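Local coordinates for molybdopterin biosynthesis moeA protein (Pyrococcus horikoshii, PDB 1WU2) that probably inserts molybdenum into molybdopterin in the last steps of molybdenum cofactor biosynthesis, at residues D59-R64 and V122-D127; V81-E84 and V90-E93; I228-L233 and L244-N249; S238-T243 and H269-L274. All coordinates share one frame; numbering follows the deposited sequence.

Contact 1: residues D59-R64 and V122-D127; sequences DGYAIR and VKREGD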
loop_
_atom_site.group_PDB
_atom_site.type_symbol
_atom_site.label_atom_id
_atom_site.label_comp_id
_atom_site.label_asym_id
_atom_site.label_seq_id
_atom_site.Cartn_x
_atom_site.Cartn_y
_atom_site.Cartn_z
ATOM N N ASP A 59 -12.149 -39.288 -0.350
ATOM C CA ASP A 59 -12.549 -40.576 -0.917
ATOM C C ASP A 59 -13.032 -41.436 0.236
ATOM O O ASP A 59 -12.254 -41.744 1.136
ATOM C CB ASP A 59 -11.379 -41.284 -1.611
ATOM C CG ASP A 59 -10.714 -40.429 -2.671
ATOM O OD1 ASP A 59 -9.710 -40.886 -3.254
ATOM O OD2 ASP A 59 -11.111 -39.291 -2.985
ATOM N N GLY A 60 -14.308 -41.811 0.227
ATOM C CA GLY A 60 -14.862 -42.585 1.323
ATOM C C GLY A 60 -16.200 -43.238 1.043
ATOM O O GLY A 60 -16.473 -43.626 -0.083
ATOM N N TYR A 61 -17.018 -43.369 2.086
ATOM C CA TYR A 61 -18.346 -43.964 1.985
ATOM C C TYR A 61 -19.390 -43.008 2.560
ATOM O O TYR A 61 -19.306 -42.618 3.723
ATOM C CB TYR A 61 -18.388 -45.293 2.740
ATOM C CG TYR A 61 -17.472 -46.345 2.161
ATOM C CD1 TYR A 61 -17.876 -47.134 1.089
ATOM C CD2 TYR A 61 -16.197 -46.544 2.679
ATOM C CE1 TYR A 61 -17.034 -48.098 0.549
ATOM C CE2 TYR A 61 -15.349 -47.503 2.149
ATOM C CZ TYR A 61 -15.773 -48.278 1.084
ATOM O OH TYR A 61 -14.934 -49.229 0.554
ATOM N N ALA A 62 -20.367 -42.633 1.741
ATOM C CA ALA A 62 -21.458 -41.776 2.179
ATOM C C ALA A 62 -22.436 -42.577 3.041
ATOM O O ALA A 62 -23.125 -43.465 2.547
ATOM C CB ALA A 62 -22.168 -41.174 0.975
ATOM N N ILE A 63 -22.479 -42.261 4.333
ATOM C CA ILE A 63 -23.303 -42.988 5.293
ATOM C C ILE A 63 -24.290 -42.054 5.978
ATOM O O ILE A 63 -24.371 -40.870 5.650
ATOM C CB ILE A 63 -22.403 -43.672 6.354
ATOM C CG1 ILE A 63 -21.617 -42.628 7.159
ATOM C CG2 ILE A 63 -21.447 -44.651 5.683
ATOM C CD1 ILE A 63 -21.057 -43.156 8.462
ATOM N N ARG A 64 -25.044 -42.604 6.924
ATOM C CA ARG A 64 -25.827 -41.807 7.854
ATOM C C ARG A 64 -24.993 -41.667 9.117
ATOM O O ARG A 64 -24.548 -42.667 9.679
ATOM C CB ARG A 64 -27.150 -42.494 8.193
ATOM C CG ARG A 64 -27.918 -43.036 6.997
ATOM C CD ARG A 64 -28.759 -41.993 6.306
ATOM N NE ARG A 64 -29.945 -41.653 7.095
ATOM C CZ ARG A 64 -31.196 -42.006 6.798
ATOM N NH1 ARG A 64 -31.474 -42.721 5.710
ATOM N NH2 ARG A 64 -32.188 -41.636 7.599
ATOM N N VAL A 122 -12.122 -47.412 7.848
ATOM C CA VAL A 122 -13.007 -48.575 7.943
ATOM C C VAL A 122 -12.371 -49.819 7.320
ATOM O O VAL A 122 -11.532 -49.720 6.424
ATOM C CB VAL A 122 -14.383 -48.309 7.278
ATOM C CG1 VAL A 122 -15.111 -47.190 7.997
ATOM C CG2 VAL A 122 -14.234 -47.985 5.793
ATOM N N LYS A 123 -12.785 -50.987 7.806
ATOM C CA LYS A 123 -12.298 -52.266 7.298
ATOM C C LYS A 123 -13.215 -52.754 6.181
ATOM O O LYS A 123 -14.419 -52.904 6.387
ATOM C CB LYS A 123 -12.239 -53.301 8.427
ATOM C CG LYS A 123 -11.296 -54.464 8.153
ATOM C CD LYS A 123 -9.841 -54.088 8.424
ATOM C CE LYS A 123 -8.887 -54.835 7.501
ATOM N NZ LYS A 123 -8.919 -54.305 6.108
ATOM N N ARG A 124 -12.638 -53.002 5.005
ATOM C CA ARG A 124 -13.403 -53.427 3.830
ATOM C C ARG A 124 -13.365 -54.950 3.674
ATOM O O ARG A 124 -12.467 -55.496 3.030
ATOM C CB ARG A 124 -12.873 -52.739 2.560
ATOM C CG ARG A 124 -13.880 -51.829 1.872
ATOM C CD ARG A 124 -15.156 -52.530 1.405
ATOM N NE ARG A 124 -15.327 -52.480 -0.048
ATOM C CZ ARG A 124 -16.485 -52.648 -0.686
ATOM N NH1 ARG A 124 -17.610 -52.885 -0.018
ATOM N NH2 ARG A 124 -16.522 -52.581 -2.011
ATOM N N GLU A 125 -14.342 -55.621 4.279
ATOM C CA GLU A 125 -14.470 -57.075 4.195
ATOM C C GLU A 125 -15.589 -57.459 3.220
ATOM O O GLU A 125 -16.744 -57.612 3.615
ATOM C CB GLU A 125 -14.738 -57.661 5.586
ATOM C CG GLU A 125 -14.624 -59.178 5.668
ATOM C CD GLU A 125 -15.344 -59.755 6.874
ATOM O OE1 GLU A 125 -15.073 -59.300 8.007
ATOM O OE2 GLU A 125 -16.184 -60.662 6.689
ATOM N N GLY A 126 -15.232 -57.609 1.946
ATOM C CA GLY A 126 -16.182 -57.992 0.913
ATOM C C GLY A 126 -17.072 -56.842 0.473
ATOM O O GLY A 126 -16.593 -55.887 -0.143
ATOM N N ASP A 127 -18.365 -56.941 0.785
ATOM C CA ASP A 127 -19.345 -55.901 0.457
ATOM C C ASP A 127 -19.810 -55.157 1.715
ATOM O O ASP A 127 -20.762 -54.380 1.667
ATOM C CB ASP A 127 -20.552 -56.513 -0.276
ATOM C CG ASP A 127 -20.386 -56.518 -1.795
ATOM O OD1 ASP A 127 -21.181 -57.205 -2.472
ATOM O OD2 ASP A 127 -19.502 -55.872 -2.402
#
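Tyr61 meets Val122 with the CD2-CE2 flank of its ring and Arg124 with its hydroxyl, across a mixed six-stranded sheet in the MoeA N-terminal region. Strand 60-63 and the weakly bonded strand 123-125 are not neighbours there: strands 99-103, 77-84 and 128-131 come between them in the sheet order, and no hydrogen bond joins the two segments directly. The apolar part is small. Val122 CG2 lies 3.8 Å from Tyr61 CE2, set obliquely to the ring, while Val81 and Ile129 from the intervening strands touch the same tyrosine. Tyr61 carries CG anti to its carbonyl carbon (chi1 -64°), which sends the ring from its strand toward strand 123-125. At its end the hydroxyl meets the aliphatic part of Arg124: Tyr61 OH is 3.1 Å from Arg124 CG and 3.4 Å from Arg124 CD. With an alanine here the ring and hydroxyl are gone, and the methyl of Val122 and the methylenes of Arg124 would probably face a gap between the strands. The two side chains cross at about a right angle, ring and guanidinium planes 55° apart. Arg124 instead spends its charge on a salt bridge from NH2 to Glu84. Although Tyr61 OH comes within 3.3 Å of Arg124 NE, the angle is too poor for a hydrogen bond.

Contact 2: residues V81-E84 and V90-E93; sequences VIEE and VAKE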
loop_
_atom_site.group_PDB
_atom_site.type_symbol
_atom_site.label_atom_id
_atom_site.label_comp_id
_atom_site.label_asym_id
_atom_site.label_seq_id
_atom_site.Cartn_x
_atom_site.Cartn_y
_atom_site.Cartn_z
ATOM N N VAL A 81 -22.482 -51.869 1.352
ATOM C CA VAL A 81 -22.139 -51.045 0.198
ATOM C C VAL A 81 -22.979 -51.467 -1.012
ATOM O O VAL A 81 -22.723 -52.506 -1.629
ATOM C CB VAL A 81 -20.630 -51.144 -0.135
ATOM C CG1 VAL A 81 -20.257 -50.211 -1.288
ATOM C CG2 VAL A 81 -19.792 -50.826 1.100
ATOM N N ILE A 82 -23.983 -50.649 -1.334
ATOM C CA ILE A 82 -24.896 -50.901 -2.454
ATOM C C ILE A 82 -24.402 -50.330 -3.788
ATOM O O ILE A 82 -24.866 -50.749 -4.849
ATOM C CB ILE A 82 -26.305 -50.325 -2.148
ATOM C CG1 ILE A 82 -26.281 -48.782 -2.188
ATOM C CG2 ILE A 82 -26.834 -50.900 -0.826
ATOM C CD1 ILE A 82 -27.285 -48.083 -1.284
ATOM N N GLU A 83 -23.489 -49.365 -3.737
ATOM C CA GLU A 83 -22.981 -48.732 -4.956
ATOM C C GLU A 83 -21.577 -48.155 -4.792
ATOM O O GLU A 83 -21.167 -47.774 -3.698
ATOM C CB GLU A 83 -23.932 -47.621 -5.417
ATOM C CG GLU A 83 -23.493 -46.919 -6.698
ATOM C CD GLU A 83 -24.495 -45.906 -7.209
ATOM O OE1 GLU A 83 -25.187 -45.274 -6.385
ATOM O OE2 GLU A 83 -24.575 -45.733 -8.444
ATOM N N GLU A 84 -20.851 -48.109 -5.905
ATOM C CA GLU A 84 -19.598 -47.379 -6.008
ATOM C C GLU A 84 -19.694 -46.449 -7.212
ATOM O O GLU A 84 -19.765 -46.905 -8.355
ATOM C CB GLU A 84 -18.425 -48.345 -6.169
ATOM C CG GLU A 84 -18.368 -49.419 -5.095
ATOM C CD GLU A 84 -17.047 -50.162 -5.076
ATOM O OE1 GLU A 84 -16.402 -50.276 -6.141
ATOM O OE2 GLU A 84 -16.658 -50.636 -3.989
ATOM N N VAL A 90 -22.679 -39.378 -10.717
ATOM C CA VAL A 90 -23.594 -39.181 -9.597
ATOM C C VAL A 90 -24.180 -40.533 -9.182
ATOM O O VAL A 90 -24.355 -41.423 -10.016
ATOM C CB VAL A 90 -24.740 -38.210 -9.974
ATOM C CG1 VAL A 90 -25.687 -37.991 -8.799
ATOM C CG2 VAL A 90 -24.178 -36.878 -10.456
ATOM N N ALA A 91 -24.481 -40.677 -7.893
ATOM C CA ALA A 91 -25.040 -41.918 -7.358
ATOM C C ALA A 91 -26.454 -42.171 -7.877
ATOM O O ALA A 91 -27.322 -41.302 -7.791
ATOM C CB ALA A 91 -25.046 -41.884 -5.836
ATOM N N LYS A 92 -26.672 -43.368 -8.410
ATOM C CA LYS A 92 -27.989 -43.787 -8.888
ATOM C C LYS A 92 -28.896 -44.177 -7.720
ATOM O O LYS A 92 -30.103 -43.949 -7.770
ATOM C CB LYS A 92 -27.871 -44.972 -9.857
ATOM C CG LYS A 92 -26.826 -44.818 -10.964
ATOM C CD LYS A 92 -27.053 -43.571 -11.809
ATOM C CE LYS A 92 -26.235 -43.623 -13.097
ATOM N NZ LYS A 92 -27.023 -44.138 -14.256
ATOM N N GLU A 93 -28.306 -44.761 -6.677
ATOM C CA GLU A 93 -29.054 -45.278 -5.531
ATOM C C GLU A 93 -29.067 -44.290 -4.366
ATOM O O GLU A 93 -28.208 -43.411 -4.273
ATOM C CB GLU A 93 -28.467 -46.624 -5.072
ATOM C CG GLU A 93 -29.339 -47.837 -5.392
ATOM C CD GLU A 93 -29.096 -48.396 -6.784
ATOM O OE1 GLU A 93 -29.076 -47.609 -7.755
ATOM O OE2 GLU A 93 -28.925 -49.627 -6.913
#
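Two consecutive backbone N-H groups, those of Lys92 and Glu93, are gripped by the carboxylate of Glu83. Lys92 N donates to Glu83 OE2 over 3.2 Å, nearly straight at 166°, and meets the syn lone pair, on the side of the other oxygen. Glu93 N donates to Glu83 OE1, also at 3.2 Å and straighter still at 170°, but comes in from above the carboxylate plane. The two bonds, one to each oxygen, probably restrain rotation of the carboxylate. Glu83 gets there by a fully stretched chain, CG anti to the backbone N (chi1 -179°). It stands near the end of strand 77-84, and its partners belong to the irregular connection to strand 99-103. Those two strands lie side by side and parallel, which obliges the connection to travel back along the sheet; Glu83 ties it down part of the way. An alanine at Glu83 removes the carboxylate, and the N-H groups of Lys92 and Glu93 would probably be left without these acceptors and the connection freer to move. Round the bonds the packing is modest. Ala91 CB touches Glu83 OE1 at 3.4 Å, and Lys92 CG approaches Glu83 OE2 to 3.5 Å, although the ammonium of Lys92 is carried off, its NZ 6.5 Å from Glu83 OE2. Glu93 turns its own carboxylate near, with Glu93 OE1 4.7 Å from Glu83 OE1, a proximity of like charges that may be mildly unfavourable. Farther out, Ile82 CG1 rests 4.2 Å from Glu93 CB.

Contact 3: residues I228-L233 and L244-N249; sequences ILYGVL and LEKAKN
Lys246 lays its aliphatic chain over one face of the Tyr230 ring, the two side chains sliding past each other in opposite directions. Tyr230 points from its strand toward the helix, and the lysine chain runs the other way along the ring, CG over its centre and CE near the root of the ring. Lys246 CG is 3.4 Å from the centroid of the Tyr230 ring and 13° off the normal, a CH-pi contact. Farther along, Lys246 CE lies 3.3 Å from Tyr230 CG. The ammonium passes beyond the ring to a salt bridge with Glu242; bends at chi2 and chi4 help to bring it there while the chain stays against the face. Strand 226-233 is an outermost strand, within this chain, of the mixed sheet of the probable molybdopterin-binding domain. Helix 243-249 forms part of its beta-alpha-beta crossover to the parallel strand 252-255, with strand 184-190 lying between the two in the sheet. As expected of such a unit, helix and strand segments run antiparallel, their axes at 173° and 10.6 Å apart. The phenol end of Tyr230 meets Asn249 obliquely: Asn249 ND2 donates to Tyr230 OH over 3.2 Å at a bent 146°, with the hydroxyl close to the amide plane. Asn249 CB comes equally near, 3.2 Å from Tyr230 OH, and that hydroxyl also bonds to Glu250, just past the helix segment. Glu245 approaches the ring at its edge, its OE1 4.2 Å from Tyr230 CE1.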
loop_
_atom_site.group_PDB
_atom_site.type_symbol
_atom_site.label_atom_id
_atom_site.label_comp_id
_atom_site.label_asym_id
_atom_site.label_seq_id
_atom_site.Cartn_x
_atom_site.Cartn_y
_atom_site.Cartn_z
ATOM N N ILE A 228 -4.773 16.508 -12.731
ATOM C CA ILE A 228 -4.805 17.268 -13.972
ATOM C C ILE A 228 -3.967 18.531 -13.795
ATOM O O ILE A 228 -4.290 19.385 -12.972
ATOM C CB ILE A 228 -6.260 17.605 -14.350
ATOM C CG1 ILE A 228 -6.975 16.350 -14.868
ATOM C CG2 ILE A 228 -6.318 18.695 -15.421
ATOM C CD1 ILE A 228 -8.377 16.202 -14.359
ATOM N N LEU A 229 -2.899 18.638 -14.580
ATOM C CA LEU A 229 -1.940 19.730 -14.464
ATOM C C LEU A 229 -2.406 20.962 -15.222
ATOM O O LEU A 229 -2.760 20.876 -16.399
ATOM C CB LEU A 229 -0.581 19.313 -15.027
ATOM C CG LEU A 229 0.179 18.179 -14.333
ATOM C CD1 LEU A 229 -0.229 16.817 -14.886
ATOM C CD2 LEU A 229 1.681 18.399 -14.486
ATOM N N TYR A 230 -2.396 22.107 -14.545
ATOM C CA TYR A 230 -2.595 23.399 -15.193
ATOM C C TYR A 230 -1.289 24.199 -15.237
ATOM O O TYR A 230 -1.261 25.323 -15.733
ATOM C CB TYR A 230 -3.704 24.176 -14.489
ATOM C CG TYR A 230 -5.048 23.500 -14.618
ATOM C CD1 TYR A 230 -5.918 23.826 -15.655
ATOM C CD2 TYR A 230 -5.440 22.519 -13.717
ATOM C CE1 TYR A 230 -7.151 23.200 -15.785
ATOM C CE2 TYR A 230 -6.668 21.885 -13.837
ATOM C CZ TYR A 230 -7.522 22.229 -14.877
ATOM O OH TYR A 230 -8.745 21.610 -15.005
ATOM N N GLY A 231 -0.214 23.603 -14.724
ATOM C CA GLY A 231 1.126 24.148 -14.855
ATOM C C GLY A 231 1.521 25.164 -13.800
ATOM O O GLY A 231 0.742 25.495 -12.905
ATOM N N VAL A 232 2.755 25.651 -13.925
ATOM C CA VAL A 232 3.301 26.678 -13.044
ATOM C C VAL A 232 2.912 28.049 -13.582
ATOM O O VAL A 232 3.066 28.321 -14.772
ATOM C CB VAL A 232 4.845 26.591 -12.961
ATOM C CG1 VAL A 232 5.400 27.635 -11.993
ATOM C CG2 VAL A 232 5.288 25.189 -12.553
ATOM N N LEU A 233 2.416 28.908 -12.696
ATOM C CA LEU A 233 1.941 30.240 -13.061
ATOM C C LEU A 233 2.766 31.304 -12.335
ATOM O O LEU A 233 3.280 31.042 -11.250
ATOM C CB LEU A 233 0.468 30.396 -12.672
ATOM C CG LEU A 233 -0.614 29.942 -13.657
ATOM C CD1 LEU A 233 -0.239 28.667 -14.406
ATOM C CD2 LEU A 233 -1.923 29.750 -12.910
ATOM N N LEU A 244 -10.904 29.497 -11.892
ATOM C CA LEU A 244 -12.290 29.266 -12.293
ATOM C C LEU A 244 -12.407 28.115 -13.299
ATOM O O LEU A 244 -13.336 27.319 -13.213
ATOM C CB LEU A 244 -12.920 30.542 -12.871
ATOM C CG LEU A 244 -14.412 30.704 -12.557
ATOM C CD1 LEU A 244 -14.609 31.250 -11.143
ATOM C CD2 LEU A 244 -15.092 31.600 -13.585
ATOM N N GLU A 245 -11.470 28.030 -14.243
ATOM C CA GLU A 245 -11.423 26.907 -15.186
ATOM C C GLU A 245 -11.241 25.560 -14.476
ATOM O O GLU A 245 -11.785 24.548 -14.914
ATOM C CB GLU A 245 -10.297 27.098 -16.211
ATOM C CG GLU A 245 -10.337 26.106 -17.372
ATOM C CD GLU A 245 -9.074 26.112 -18.217
ATOM O OE1 GLU A 245 -8.886 25.161 -19.007
ATOM O OE2 GLU A 245 -8.269 27.062 -18.096
ATOM N N LYS A 246 -10.481 25.562 -13.383
ATOM C CA LYS A 246 -10.169 24.343 -12.639
ATOM C C LYS A 246 -11.387 23.832 -11.896
ATOM O O LYS A 246 -11.656 22.640 -11.900
ATOM C CB LYS A 246 -9.042 24.583 -11.631
ATOM C CG LYS A 246 -7.673 24.654 -12.254
ATOM C CD LYS A 246 -7.574 25.813 -13.229
ATOM C CE LYS A 246 -6.165 26.321 -13.431
ATOM N NZ LYS A 246 -6.002 27.713 -12.920
ATOM N N ALA A 247 -12.112 24.748 -11.258
ATOM C CA ALA A 247 -13.296 24.410 -10.475
ATOM C C ALA A 247 -14.408 23.832 -11.352
ATOM O O ALA A 247 -15.166 22.967 -10.910
ATOM C CB ALA A 247 -13.793 25.638 -9.721
ATOM N N LYS A 248 -14.489 24.313 -12.593
ATOM C CA LYS A 248 -15.445 23.803 -13.573
ATOM C C LYS A 248 -15.031 22.413 -14.058
ATOM O O LYS A 248 -15.834 21.483 -14.047
ATOM C CB LYS A 248 -15.550 24.752 -14.773
ATOM C CG LYS A 248 -16.053 26.160 -14.448
ATOM C CD LYS A 248 -17.364 26.141 -13.669
ATOM C CE LYS A 248 -18.129 27.454 -13.800
ATOM N NZ LYS A 248 -19.377 27.294 -14.602
ATOM N N ASN A 249 -13.772 22.284 -14.472
ATOM C CA ASN A 249 -13.240 21.034 -15.019
ATOM C C ASN A 249 -13.140 19.898 -13.996
ATOM O O ASN A 249 -13.174 18.727 -14.373
ATOM C CB ASN A 249 -11.842 21.266 -15.613
ATOM C CG ASN A 249 -11.866 22.035 -16.931
ATOM O OD1 ASN A 249 -12.927 22.392 -17.447
ATOM N ND2 ASN A 249 -10.681 22.290 -17.484
#

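Contact 4: residues S238-T243 and H269-L274; sequences SIIKET and HKFVNL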
loop_
_atom_site.group_PDB
_atom_site.type_symbol
_atom_site.label_atom_id
_atom_site.label_comp_id
_atom_site.label_asym_id
_atom_site.label_seq_id
_atom_site.Cartn_x
_atom_site.Cartn_y
_atom_site.Cartn_z
ATOM N N SER A 238 -4.473 38.384 -12.425
ATOM C CA SER A 238 -5.273 38.095 -13.617
ATOM C C SER A 238 -5.117 36.645 -14.075
ATOM O O SER A 238 -6.103 35.970 -14.377
ATOM C CB SER A 238 -4.892 39.038 -14.762
ATOM O OG SER A 238 -5.854 38.979 -15.800
ATOM N N ILE A 239 -3.872 36.180 -14.123
ATOM C CA ILE A 239 -3.564 34.818 -14.552
ATOM C C ILE A 239 -3.991 33.765 -13.519
ATOM O O ILE A 239 -4.330 32.654 -13.895
ATOM C CB ILE A 239 -2.049 34.694 -14.914
ATOM C CG1 ILE A 239 -1.764 35.388 -16.257
ATOM C CG2 ILE A 239 -1.602 33.230 -14.987
ATOM C CD1 ILE A 239 -0.772 36.529 -16.176
ATOM N N ILE A 240 -4.000 34.109 -12.232
ATOM C CA ILE A 240 -4.429 33.165 -11.194
ATOM C C ILE A 240 -5.958 33.034 -11.170
ATOM O O ILE A 240 -6.492 32.103 -10.572
ATOM C CB ILE A 240 -3.884 33.572 -9.794
ATOM C CG1 ILE A 240 -2.350 33.649 -9.798
ATOM C CG2 ILE A 240 -4.344 32.590 -8.716
ATOM C CD1 ILE A 240 -1.647 32.394 -10.294
ATOM N N LYS A 241 -6.653 33.954 -11.839
ATOM C CA LYS A 241 -8.112 33.905 -11.955
ATOM C C LYS A 241 -8.633 32.778 -12.862
ATOM O O LYS A 241 -9.844 32.564 -12.936
ATOM C CB LYS A 241 -8.660 35.252 -12.444
ATOM C CG LYS A 241 -9.894 35.727 -11.686
ATOM C CD LYS A 241 -9.551 36.183 -10.270
ATOM C CE LYS A 241 -10.550 37.209 -9.755
ATOM N NZ LYS A 241 -11.959 36.798 -10.010
ATOM N N GLU A 242 -7.729 32.070 -13.547
ATOM C CA GLU A 242 -8.077 30.827 -14.256
ATOM C C GLU A 242 -8.266 29.623 -13.315
ATOM O O GLU A 242 -8.426 28.494 -13.777
ATOM C CB GLU A 242 -7.034 30.485 -15.330
ATOM C CG GLU A 242 -5.594 30.487 -14.842
ATOM C CD GLU A 242 -4.755 29.365 -15.406
ATOM O OE1 GLU A 242 -4.317 29.467 -16.572
ATOM O OE2 GLU A 242 -4.515 28.390 -14.675
ATOM N N THR A 243 -8.229 29.865 -12.005
ATOM C CA THR A 243 -8.709 28.909 -11.007
ATOM C C THR A 243 -10.185 28.577 -11.252
ATOM O O THR A 243 -10.658 27.514 -10.855
ATOM C CB THR A 243 -8.513 29.491 -9.575
ATOM O OG1 THR A 243 -7.128 29.421 -9.210
ATOM C CG2 THR A 243 -9.214 28.651 -8.502
ATOM N N HIS A 269 -7.821 35.197 -0.016
ATOM C CA HIS A 269 -9.269 35.390 0.101
ATOM C C HIS A 269 -9.848 36.145 -1.104
ATOM O O HIS A 269 -11.063 36.175 -1.294
ATOM C CB HIS A 269 -9.628 36.120 1.398
ATOM C CG HIS A 269 -11.091 36.079 1.721
ATOM N ND1 HIS A 269 -11.782 34.897 1.892
ATOM C CD2 HIS A 269 -11.998 37.071 1.878
ATOM C CE1 HIS A 269 -13.049 35.164 2.153
ATOM N NE2 HIS A 269 -13.208 36.476 2.151
ATOM N N LYS A 270 -8.980 36.751 -1.912
ATOM C CA LYS A 270 -9.400 37.427 -3.136
ATOM C C LYS A 270 -9.770 36.449 -4.256
ATOM O O LYS A 270 -10.500 36.814 -5.178
ATOM C CB LYS A 270 -8.303 38.386 -3.612
ATOM C CG LYS A 270 -7.983 39.492 -2.600
ATOM C CD LYS A 270 -7.608 40.817 -3.267
ATOM C CE LYS A 270 -6.121 40.896 -3.614
ATOM N NZ LYS A 270 -5.887 40.996 -5.081
ATOM N N PHE A 271 -9.270 35.216 -4.174
ATOM C CA PHE A 271 -9.561 34.182 -5.173
ATOM C C PHE A 271 -10.612 33.167 -4.722
ATOM O O PHE A 271 -11.264 32.541 -5.557
ATOM C CB PHE A 271 -8.284 33.423 -5.530
ATOM C CG PHE A 271 -7.173 34.300 -6.015
ATOM C CD1 PHE A 271 -7.351 35.118 -7.123
ATOM C CD2 PHE A 271 -5.943 34.306 -5.367
ATOM C CE1 PHE A 271 -6.325 35.930 -7.577
ATOM C CE2 PHE A 271 -4.913 35.115 -5.814
ATOM C CZ PHE A 271 -5.105 35.930 -6.922
ATOM N N VAL A 272 -10.758 32.994 -3.409
ATOM C CA VAL A 272 -11.619 31.954 -2.851
ATOM C C VAL A 272 -12.443 32.477 -1.678
ATOM O O VAL A 272 -11.944 33.238 -0.852
ATOM C CB VAL A 272 -10.778 30.752 -2.349
ATOM C CG1 VAL A 272 -11.675 29.651 -1.796
ATOM C CG2 VAL A 272 -9.884 30.208 -3.465
ATOM N N ASN A 273 -13.701 32.049 -1.608
ATOM C CA ASN A 273 -14.536 32.286 -0.436
ATOM C C ASN A 273 -14.275 31.181 0.591
ATOM O O ASN A 273 -14.794 30.069 0.477
ATOM C CB ASN A 273 -16.018 32.353 -0.822
ATOM C CG ASN A 273 -16.822 33.226 0.119
ATOM O OD1 ASN A 273 -16.925 32.940 1.314
ATOM N ND2 ASN A 273 -17.388 34.307 -0.411
ATOM N N LEU A 274 -13.467 31.504 1.595
ATOM C CA LEU A 274 -12.886 30.503 2.487
ATOM C C LEU A 274 -13.749 30.196 3.711
ATOM O O LEU A 274 -14.227 31.105 4.387
ATOM C CB LEU A 274 -11.503 30.973 2.949
ATOM C CG LEU A 274 -10.504 31.294 1.830
ATOM C CD1 LEU A 274 -9.420 32.244 2.311
ATOM C CD2 LEU A 274 -9.890 30.019 1.267
#
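The ring of Phe271 takes the CG2 methyl of Ile240 over one face and Lys241 CD at its edge, in the ring plane. Ile240 CG2 stands 3.8 Å from the centroid of the Phe271 ring and 10° off the normal, a well-centred CH-pi contact, and Ile240 CB closes on Phe271 CZ at 3.9 Å. Lys241 CD lies 4.0 Å from Phe271 CD1, so adjacent residues hold the ring from above and from the side. Ile240 divides its branches: CG2, anti to the backbone N, meets the phenylalanine, while the arm through CG1 leads away to Leu233 of strand 226-233. The backbone here leaves the short helix 237-240 through a type I beta turn from Ile240 to Thr243 that leads on to helix 243-249. Ile240 O accepts twice at this turn, from Thr243 N at 3.2 Å and from Thr243 OG1 at 3.1 Å. Phe271 belongs to the long loop between strands 252-255 and 276-277 of the probable molybdopterin-binding domain. Next to it, Val272 packs on strand 293-295, and a salt bridge from Lys270 to Glu237 adds a charged tie near the helix start. Between the two segments themselves there is no hydrogen bond. Dispersion and CH-pi attraction do the holding, and such contacts, weakly directional, fix the ring's position more by shape than by bond angles.

Overall arrangement
The four contacts form two pairs at opposite sides of an elongated chain. Contacts 1 and 2, in the MoeA N-terminal region, have centres about 12 Å apart; both reach one mixed sheet, 90-93 from the loop leading to strand 99-103. In sequence 81-84 and 90-93 fall between 59-64 and 122-127, and Val81 and Glu84 touch Arg124. Contacts 3 and 4 follow in the probable molybdopterin-binding domain, centres about 11 Å apart. Their segments alternate; strand 226-233, helix 237-240 and helix 243-249, consecutive in the chain, carry three of them, and Leu233 packs on Ile239 and Ile240. Centres of different pairs lie about 73 to 83 Å apart, so the pairs belong to separate parts of the chain without touching.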